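Local coordinates for periplasmic binding protein (Sulfurospirillum deleyianum, PDB 4PAG) that probably serves as the solute-binding component of an ABC transporter, capturing its ligand in the periplasm for delivery to the membrane permease, at residues Ser264-Trp268 with Tyr305-Phe309; Ile20-Ser26 with Ala88-Ile94; Pro128-Arg132 with Leu147-Gln152. All coordinates share one frame. Where two conformers were deposited one is given. Residues are numbered along the deposited sequence.

Interaction 1: residues Ser264-Trp268 with Tyr305-Phe309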
loop_
_atom_site.group_PDB
_atom_site.type_symbol
_atom_site.label_atom_id
_atom_site.label_comp_id
_atom_site.label_asym_id
_atom_site.label_seq_id
_atom_site.Cartn_x
_atom_site.Cartn_y
_atom_site.Cartn_z
ATOM N N SER A 264 2.270 0.956 11.151
ATOM C CA SER A 264 2.150 2.264 11.789
ATOM C C SER A 264 2.743 3.392 10.936
ATOM O O SER A 264 3.951 3.419 10.706
ATOM C CB SER A 264 2.834 2.240 13.157
ATOM O OG SER A 264 2.255 1.248 13.990
ATOM N N PRO A 265 1.901 4.337 10.472
ATOM C CA PRO A 265 0.452 4.452 10.626
ATOM C C PRO A 265 -0.348 3.784 9.501
ATOM O O PRO A 265 -1.564 3.593 9.635
ATOM C CB PRO A 265 0.242 5.959 10.575
ATOM C CG PRO A 265 1.248 6.404 9.566
ATOM C CD PRO A 265 2.457 5.541 9.817
ATOM N N PHE A 266 0.324 3.474 8.393
ATOM C CA PHE A 266 -0.284 2.790 7.267
ATOM C C PHE A 266 0.506 1.503 7.027
ATOM O O PHE A 266 1.723 1.465 7.225
ATOM C CB PHE A 266 -0.200 3.625 5.985
ATOM C CG PHE A 266 -0.822 4.993 6.059
ATOM C CD1 PHE A 266 -1.937 5.266 6.855
ATOM C CD2 PHE A 266 -0.323 6.010 5.245
ATOM C CE1 PHE A 266 -2.506 6.538 6.865
ATOM C CE2 PHE A 266 -0.893 7.275 5.248
ATOM C CZ PHE A 266 -1.990 7.538 6.055
ATOM N N ASN A 267 -0.177 0.466 6.564
ATOM C CA ASN A 267 0.472 -0.820 6.286
ATOM C C ASN A 267 1.570 -0.679 5.231
ATOM O O ASN A 267 1.377 -0.017 4.200
ATOM C CB ASN A 267 -0.580 -1.813 5.821
ATOM C CG ASN A 267 -0.125 -3.254 5.940
ATOM O OD1 ASN A 267 0.706 -3.737 5.150
ATOM N ND2 ASN A 267 -0.686 -3.963 6.912
ATOM N N TRP A 268 2.723 -1.299 5.489
ATOM C CA TRP A 268 3.872 -1.189 4.600
ATOM C C TRP A 268 3.720 -1.953 3.281
ATOM O O TRP A 268 4.431 -1.640 2.333
ATOM C CB TRP A 268 5.171 -1.638 5.302
ATOM C CG TRP A 268 5.724 -0.643 6.283
ATOM C CD1 TRP A 268 5.054 0.394 6.875
ATOM C CD2 TRP A 268 7.054 -0.608 6.808
ATOM N NE1 TRP A 268 5.889 1.076 7.713
ATOM C CE2 TRP A 268 7.120 0.480 7.699
ATOM C CE3 TRP A 268 8.197 -1.392 6.612
ATOM C CZ2 TRP A 268 8.290 0.812 8.389
ATOM C CZ3 TRP A 268 9.351 -1.060 7.301
ATOM C CH2 TRP A 268 9.385 0.025 8.177
ATOM N N TYR A 305 10.149 8.392 6.673
ATOM C CA TYR A 305 9.199 8.924 7.647
ATOM C C TYR A 305 9.366 10.430 7.842
ATOM O O TYR A 305 8.374 11.153 8.037
ATOM C CB TYR A 305 9.259 8.155 8.981
ATOM C CG TYR A 305 8.302 6.972 8.991
ATOM C CD1 TYR A 305 8.522 5.872 8.162
ATOM C CD2 TYR A 305 7.172 6.968 9.794
ATOM C CE1 TYR A 305 7.643 4.803 8.144
ATOM C CE2 TYR A 305 6.284 5.897 9.785
ATOM C CZ TYR A 305 6.518 4.819 8.951
ATOM O OH TYR A 305 5.647 3.739 8.928
ATOM N N GLN A 306 10.603 10.911 7.736
ATOM C CA GLN A 306 10.872 12.338 7.895
ATOM C C GLN A 306 10.181 13.144 6.812
ATOM O O GLN A 306 9.498 14.122 7.109
ATOM C CB GLN A 306 12.375 12.629 7.883
ATOM C CG GLN A 306 12.734 14.026 8.384
ATOM C CD GLN A 306 12.645 15.120 7.331
ATOM O OE1 GLN A 306 12.770 14.873 6.125
ATOM N NE2 GLN A 306 12.454 16.355 7.793
ATOM N N LEU A 307 10.336 12.715 5.569
ATOM C CA LEU A 307 9.805 13.452 4.421
ATOM C C LEU A 307 8.305 13.230 4.263
ATOM O O LEU A 307 7.535 14.199 4.145
ATOM C CB LEU A 307 10.541 13.051 3.138
ATOM C CG LEU A 307 10.033 13.693 1.841
ATOM C CD1 LEU A 307 10.196 15.207 1.887
ATOM C CD2 LEU A 307 10.742 13.117 0.629
ATOM N N PHE A 308 7.879 11.968 4.272
ATOM C CA PHE A 308 6.465 11.646 4.019
ATOM C C PHE A 308 5.534 12.032 5.163
ATOM O O PHE A 308 4.433 12.514 4.914
ATOM C CB PHE A 308 6.279 10.165 3.629
ATOM C CG PHE A 308 6.624 9.882 2.197
ATOM C CD1 PHE A 308 7.940 9.809 1.796
ATOM C CD2 PHE A 308 5.625 9.748 1.236
ATOM C CE1 PHE A 308 8.272 9.580 0.470
ATOM C CE2 PHE A 308 5.948 9.511 -0.086
ATOM C CZ PHE A 308 7.275 9.430 -0.475
ATOM N N PHE A 309 5.977 11.849 6.407
ATOM C CA PHE A 309 5.120 12.076 7.573
ATOM C C PHE A 309 5.552 13.256 8.444
ATOM O O PHE A 309 4.793 13.687 9.306
ATOM C CB PHE A 309 5.012 10.795 8.416
ATOM C CG PHE A 309 4.285 9.679 7.718
ATOM C CD1 PHE A 309 2.902 9.730 7.568
ATOM C CD2 PHE A 309 4.971 8.593 7.188
ATOM C CE1 PHE A 309 2.222 8.715 6.909
ATOM C CE2 PHE A 309 4.293 7.575 6.531
ATOM C CZ PHE A 309 2.917 7.637 6.391
#
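Two hydrogen bonds meet at the phenol of Tyr305. Its OH donates to the backbone O of Ser264 at a very short 2.5 Å. The same oxygen accepts from the indole of Trp268, with NE1 of Trp268 lying 2.9 Å from OH of Tyr305. Both partners lie at the edge of the Tyr305 ring, near its plane. A cis peptide bond joins Ser264 to Pro265. The hydroxyl of Ser264 turns to another partner, Asn56.

The loop 264-268 follows strand 258-260 and so leaves the lobe built on the four-stranded parallel sheet. Helix 297-309 also packs on helix 141-163. Two lobes joined by a long helix are as in binding proteins of the FE_B12 family. The side chain of Ser264 is about 6 Å from a bound histidine, so the loop runs close to the ligand pocket, which includes Lys263.

Aromatic and apolar packing fills in beside the polar pair. Phe309 points its edge at the face of Phe266 in an offset edge-to-face pair, with centroids 5.6 Å apart and planes at 64°. Pro265 lies over one face of the Phe309 ring, and CG of Pro265 is 3.7 Å from CE1 of Phe309. CD of Pro265 also reaches CE2 of Tyr305 at 3.8 Å. The Trp268 ring meets Trp283 edge-to-face on helix 277-288.

Interaction 2: residues Ile20-Ser26 with Ala88-Ile94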
loop_
_atom_site.group_PDB
_atom_site.type_symbol
_atom_site.label_atom_id
_atom_site.label_comp_id
_atom_site.label_asym_id
_atom_site.label_seq_id
_atom_site.Cartn_x
_atom_site.Cartn_y
_atom_site.Cartn_z
ATOM N N ILE A 20 -8.268 23.671 -5.629
ATOM C CA ILE A 20 -9.006 22.558 -5.051
ATOM C C ILE A 20 -8.931 22.709 -3.535
ATOM O O ILE A 20 -7.857 22.571 -2.952
ATOM C CB ILE A 20 -8.383 21.202 -5.455
ATOM C CG1 ILE A 20 -8.264 21.082 -6.981
ATOM C CG2 ILE A 20 -9.185 20.042 -4.877
ATOM C CD1 ILE A 20 -9.574 21.112 -7.732
ATOM N N THR A 21 -10.061 23.010 -2.903
ATOM C CA THR A 21 -10.118 23.142 -1.449
ATOM C C THR A 21 -10.844 21.966 -0.785
ATOM O O THR A 21 -10.791 21.822 0.431
ATOM C CB THR A 21 -10.827 24.444 -1.052
ATOM O OG1 THR A 21 -12.184 24.385 -1.493
ATOM C CG2 THR A 21 -10.132 25.659 -1.686
ATOM N N ARG A 22 -11.524 21.142 -1.585
ATOM C CA ARG A 22 -12.238 19.959 -1.091
ATOM C C ARG A 22 -11.972 18.800 -2.047
ATOM O O ARG A 22 -12.214 18.919 -3.243
ATOM C CB ARG A 22 -13.747 20.229 -1.004
ATOM C CG ARG A 22 -14.131 21.452 -0.176
ATOM C CD ARG A 22 -15.642 21.654 -0.114
ATOM N NE ARG A 22 -16.316 20.575 0.616
ATOM C CZ ARG A 22 -16.385 20.470 1.949
ATOM N NH1 ARG A 22 -15.826 21.383 2.744
ATOM N NH2 ARG A 22 -17.019 19.439 2.497
ATOM N N ILE A 23 -11.469 17.685 -1.527
ATOM C CA ILE A 23 -11.118 16.544 -2.372
ATOM C C ILE A 23 -11.506 15.255 -1.662
ATOM O O ILE A 23 -11.593 15.218 -0.443
ATOM C CB ILE A 23 -9.609 16.561 -2.731
ATOM C CG1 ILE A 23 -9.288 15.587 -3.867
ATOM C CG2 ILE A 23 -8.738 16.241 -1.520
ATOM C CD1 ILE A 23 -7.929 15.829 -4.505
ATOM N N TYR A 24 -11.762 14.211 -2.435
ATOM C CA TYR A 24 -12.124 12.909 -1.896
ATOM C C TYR A 24 -11.398 11.837 -2.698
ATOM O O TYR A 24 -11.364 11.890 -3.926
ATOM C CB TYR A 24 -13.643 12.730 -1.965
ATOM C CG TYR A 24 -14.152 11.335 -1.682
ATOM C CD1 TYR A 24 -14.110 10.794 -0.402
ATOM C CD2 TYR A 24 -14.695 10.557 -2.703
ATOM C CE1 TYR A 24 -14.580 9.508 -0.151
ATOM C CE2 TYR A 24 -15.171 9.280 -2.460
ATOM C CZ TYR A 24 -15.113 8.758 -1.180
ATOM O OH TYR A 24 -15.593 7.477 -0.947
ATOM N N GLY A 25 -10.790 10.891 -1.990
ATOM C CA GLY A 25 -10.174 9.729 -2.614
ATOM C C GLY A 25 -11.119 8.550 -2.529
ATOM O O GLY A 25 -11.763 8.348 -1.507
ATOM N N SER A 26 -11.184 7.768 -3.602
ATOM C CA SER A 26 -12.176 6.695 -3.736
ATOM C C SER A 26 -11.912 5.468 -2.849
ATOM O O SER A 26 -12.810 4.654 -2.627
ATOM C CB SER A 26 -12.255 6.257 -5.200
ATOM O OG SER A 26 -11.127 5.468 -5.561
ATOM N N ALA A 88 -21.157 16.423 0.514
ATOM C CA ALA A 88 -19.911 17.057 0.973
ATOM C C ALA A 88 -19.235 17.943 -0.075
ATOM O O ALA A 88 -18.315 18.694 0.259
ATOM C CB ALA A 88 -18.931 16.002 1.458
ATOM N N LYS A 89 -19.665 17.836 -1.333
ATOM C CA LYS A 89 -19.213 18.741 -2.397
ATOM C C LYS A 89 -17.691 18.780 -2.556
ATOM O O LYS A 89 -17.077 19.843 -2.430
ATOM C CB LYS A 89 -19.729 20.172 -2.150
ATOM C CG LYS A 89 -21.240 20.306 -1.998
ATOM C CD LYS A 89 -21.946 20.440 -3.340
ATOM C CE LYS A 89 -23.446 20.647 -3.172
ATOM N NZ LYS A 89 -23.778 21.918 -2.468
ATOM N N PRO A 90 -17.070 17.625 -2.836
ATOM C CA PRO A 90 -15.662 17.722 -3.195
ATOM C C PRO A 90 -15.534 18.389 -4.563
ATOM O O PRO A 90 -16.391 18.174 -5.419
ATOM C CB PRO A 90 -15.218 16.262 -3.260
ATOM C CG PRO A 90 -16.446 15.515 -3.638
ATOM C CD PRO A 90 -17.601 16.263 -3.023
ATOM N N ASP A 91 -14.498 19.205 -4.759
ATOM C CA ASP A 91 -14.225 19.799 -6.085
ATOM C C ASP A 91 -13.879 18.721 -7.115
ATOM O O ASP A 91 -14.170 18.857 -8.303
ATOM C CB ASP A 91 -13.074 20.808 -6.009
ATOM C CG ASP A 91 -13.359 21.960 -5.055
ATOM O OD1 ASP A 91 -14.504 22.448 -5.042
ATOM O OD2 ASP A 91 -12.440 22.380 -4.315
ATOM N N VAL A 92 -13.239 17.654 -6.653
ATOM C CA VAL A 92 -12.860 16.553 -7.527
ATOM C C VAL A 92 -12.753 15.268 -6.700
ATOM O O VAL A 92 -12.502 15.322 -5.492
ATOM C CB VAL A 92 -11.537 16.870 -8.270
ATOM C CG1 VAL A 92 -10.364 16.923 -7.302
ATOM C CG2 VAL A 92 -11.278 15.872 -9.388
ATOM N N ILE A 93 -12.993 14.133 -7.352
ATOM C CA ILE A 93 -12.805 12.814 -6.750
ATOM C C ILE A 93 -11.664 12.130 -7.500
ATOM O O ILE A 93 -11.626 12.143 -8.725
ATOM C CB ILE A 93 -14.083 11.954 -6.855
ATOM C CG1 ILE A 93 -15.225 12.608 -6.069
ATOM C CG2 ILE A 93 -13.830 10.533 -6.347
ATOM C CD1 ILE A 93 -16.569 11.944 -6.272
ATOM N N ILE A 94 -10.723 11.565 -6.757
ATOM C CA ILE A 94 -9.626 10.826 -7.333
ATOM C C ILE A 94 -9.900 9.348 -7.088
ATOM O O ILE A 94 -10.111 8.941 -5.949
ATOM C CB ILE A 94 -8.279 11.205 -6.686
ATOM C CG1 ILE A 94 -8.054 12.726 -6.697
ATOM C CG2 ILE A 94 -7.144 10.491 -7.392
ATOM C CD1 ILE A 94 -7.997 13.357 -8.073
#
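The carboxylate of Asp91 gathers the backbone before the strand. Its OD2 accepts from N of Thr21 at 2.8 Å and from N of Arg22 at 3.1 Å. In return, N of Asp91 donates to O of Arg22 at 2.8 Å. The Arg22 guanidinium holds the end of helix 82-88: its NH2 and NE lie 2.7 and 2.8 Å from O of Ala88. Lys89, with positive phi, turns the chain out of that helix.

Parallel strand pairing follows. N of Ile94 donates to O of Tyr24 at 2.9 Å, and N of Ser26 to O of Ile94 at 2.8 Å. On one face, CD1 of Ile23 packs 3.8 Å from CG1 of Ile94. On the other, CD2 of Tyr24 sits 3.7 Å from CG2 of Ile93.

Strand 23-25 is an outer strand of a three-stranded parallel sheet, with 92-96 central and 116-119 beyond. Helix 28-37 covers the Ile23 and Ile94 face; helix 82-88 covers Tyr24 and Ile93, the Rossmann-like layout of a binding-protein lobe.

Interaction 3: residues Pro128-Arg132 with Leu147-Gln152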
loop_
_atom_site.group_PDB
_atom_site.type_symbol
_atom_site.label_atom_id
_atom_site.label_comp_id
_atom_site.label_asym_id
_atom_site.label_seq_id
_atom_site.Cartn_x
_atom_site.Cartn_y
_atom_site.Cartn_z
ATOM N N PRO A 128 6.045 7.732 -8.706
ATOM C CA PRO A 128 6.556 9.083 -8.966
ATOM C C PRO A 128 5.662 9.905 -9.904
ATOM O O PRO A 128 5.304 11.038 -9.577
ATOM C CB PRO A 128 7.935 8.829 -9.578
ATOM C CG PRO A 128 8.348 7.492 -9.033
ATOM C CD PRO A 128 7.069 6.702 -8.961
ATOM N N GLU A 129 5.282 9.347 -11.044
ATOM C CA GLU A 129 4.428 10.093 -11.965
ATOM C C GLU A 129 3.028 10.376 -11.397
ATOM O O GLU A 129 2.470 11.443 -11.640
ATOM C CB GLU A 129 4.368 9.418 -13.338
ATOM C CG GLU A 129 5.584 9.741 -14.195
ATOM C CD GLU A 129 5.713 11.231 -14.500
ATOM O OE1 GLU A 129 4.764 11.820 -15.063
ATOM O OE2 GLU A 129 6.761 11.818 -14.176
ATOM N N VAL A 130 2.490 9.452 -10.604
ATOM C CA VAL A 130 1.189 9.661 -9.971
ATOM C C VAL A 130 1.270 10.786 -8.936
ATOM O O VAL A 130 0.391 11.644 -8.879
ATOM C CB VAL A 130 0.637 8.362 -9.351
ATOM C CG1 VAL A 130 -0.617 8.634 -8.523
ATOM C CG2 VAL A 130 0.328 7.355 -10.452
ATOM N N PHE A 131 2.332 10.794 -8.133
ATOM C CA PHE A 131 2.564 11.904 -7.213
ATOM C C PHE A 131 2.646 13.253 -7.944
ATOM O O PHE A 131 1.970 14.210 -7.558
ATOM C CB PHE A 131 3.828 11.674 -6.376
ATOM C CG PHE A 131 3.584 10.910 -5.111
ATOM C CD1 PHE A 131 2.834 11.472 -4.092
ATOM C CD2 PHE A 131 4.123 9.641 -4.925
ATOM C CE1 PHE A 131 2.612 10.785 -2.909
ATOM C CE2 PHE A 131 3.897 8.945 -3.749
ATOM C CZ PHE A 131 3.147 9.518 -2.738
ATOM N N ARG A 132 3.446 13.329 -9.001
ATOM C CA ARG A 132 3.552 14.576 -9.771
ATOM C C ARG A 132 2.191 15.022 -10.349
ATOM O O ARG A 132 1.836 16.202 -10.308
ATOM C CB ARG A 132 4.581 14.427 -10.892
ATOM C CG ARG A 132 5.993 14.237 -10.369
ATOM C CD ARG A 132 7.049 14.272 -11.460
ATOM N NE ARG A 132 8.319 13.821 -10.899
ATOM C CZ ARG A 132 8.880 12.630 -11.101
ATOM N NH1 ARG A 132 8.327 11.724 -11.910
ATOM N NH2 ARG A 132 10.031 12.353 -10.502
ATOM N N LEU A 147 8.194 14.234 -2.851
ATOM C CA LEU A 147 7.811 12.841 -2.607
ATOM C C LEU A 147 8.119 11.950 -3.800
ATOM O O LEU A 147 8.641 10.838 -3.625
ATOM C CB LEU A 147 6.321 12.735 -2.255
ATOM C CG LEU A 147 5.851 13.539 -1.049
ATOM C CD1 LEU A 147 4.380 13.257 -0.767
ATOM C CD2 LEU A 147 6.692 13.230 0.178
ATOM N N ALA A 148 7.801 12.446 -5.000
ATOM C CA ALA A 148 8.067 11.733 -6.237
ATOM C C ALA A 148 9.552 11.451 -6.423
ATOM O O ALA A 148 9.922 10.371 -6.860
ATOM C CB ALA A 148 7.534 12.514 -7.438
ATOM N N ASN A 149 10.399 12.416 -6.089
ATOM C CA ASN A 149 11.837 12.239 -6.258
ATOM C C ASN A 149 12.412 11.149 -5.350
ATOM O O ASN A 149 13.216 10.335 -5.803
ATOM C CB ASN A 149 12.569 13.566 -6.070
ATOM C CG ASN A 149 12.482 14.450 -7.299
ATOM O OD1 ASN A 149 12.618 13.983 -8.427
ATOM N ND2 ASN A 149 12.233 15.728 -7.090
HETATM N N MSE A 150 11.984 11.115 -4.090
HETATM C CA MSE A 150 12.402 10.043 -3.164
HETATM C C MSE A 150 11.863 8.712 -3.633
HETATM O O MSE A 150 12.584 7.710 -3.640
HETATM C CB MSE A 150 11.996 10.293 -1.710
HETATM C CG MSE A 150 12.543 9.172 -0.817
HETATM SE SE MSE A 150 12.245 9.509 1.105
HETATM C CE MSE A 150 13.766 10.731 1.359
ATOM N N ALA A 151 10.599 8.695 -4.037
ATOM C CA ALA A 151 9.997 7.509 -4.620
ATOM C C ALA A 151 10.842 6.990 -5.788
ATOM O O ALA A 151 11.209 5.807 -5.823
ATOM C CB ALA A 151 8.567 7.806 -5.068
ATOM N N GLN A 152 11.177 7.877 -6.725
ATOM C CA GLN A 152 11.949 7.475 -7.902
ATOM C C GLN A 152 13.299 6.862 -7.515
ATOM O O GLN A 152 13.686 5.805 -8.031
ATOM C CB GLN A 152 12.167 8.670 -8.848
ATOM C CG GLN A 152 12.749 8.286 -10.198
ATOM C CD GLN A 152 11.789 7.436 -11.002
ATOM O OE1 GLN A 152 10.807 7.940 -11.540
ATOM N NE2 GLN A 152 12.053 6.139 -11.067
HETATM O O HOH W 1 11.015 10.501 -11.683
#
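Leu147 opens the contact by packing on Phe131. Its CB sits over the face of the Phe131 ring, 4.2 Å from the ring centroid and 13° off the normal, a CH-pi contact. CD1 of Leu147 also comes within 3.7 Å of CE1 of Phe131.

Ala148 is the point of closest backbone approach. Its CA is 4.1 Å from CA of Pro128, and its CB lies 3.4 Å from O of Pro128. The small methyl group lets the helices come together here. CB of Ala148 also touches CB of Phe131 at 3.9 Å and CG of Arg132 at 3.7 Å, and it lies over one face of the Arg132 guanidinium.

Asn149 stays at the edge, with OD1 3.7 Å from NH2 of Arg132. One turn on from Ala148, Ala151 presents another small side chain: its CB is 4.0 Å from CG of Pro128.

Gln152 adds a polar link through water. The water lies 2.4 Å from NH2 of Arg132, from which it accepts, and donates to OE1 of Gln152 at 2.6 Å. NE2 of Gln152 bonds to Asp156. Within its own helix, Arg132 forms a salt bridge, with NH1 2.8 Å from OE2 of Glu129.

The segments run antiparallel at 178°, with axes 8.3 Å apart. They belong to helices 127-138 and 141-163, which form a helical hairpin. The long helix 141-163 is consistent with the one that joins the two lobes in this family. Helix 28-37 packs on Phe131 and Leu147, and helix 297-309 packs on Leu147 and Met150.

Interactions 1 and 3 touch: Phe308 and Leu307 of helix 297-309 pack on Leu147, Phe131 and Met150 of the hairpin. That helix thus reaches the loop 264-268 through Tyr305 and Phe309, and the hairpin through other residues. Interaction 2 touches neither, but helix 28-37 packs on both its sheet and the hairpin. All three are largely buried, though interactions 2 and 3 have exposed polar rims. Their chemistry differs. Interaction 2 rests on backbone pairing and on charged side chains bonded to backbone atoms, interaction 1 on a tyrosine hydroxyl and aromatic rings. Interaction 3 has alanine and proline packing, one CH-pi contact and a water link, with no direct hydrogen bond between its segments.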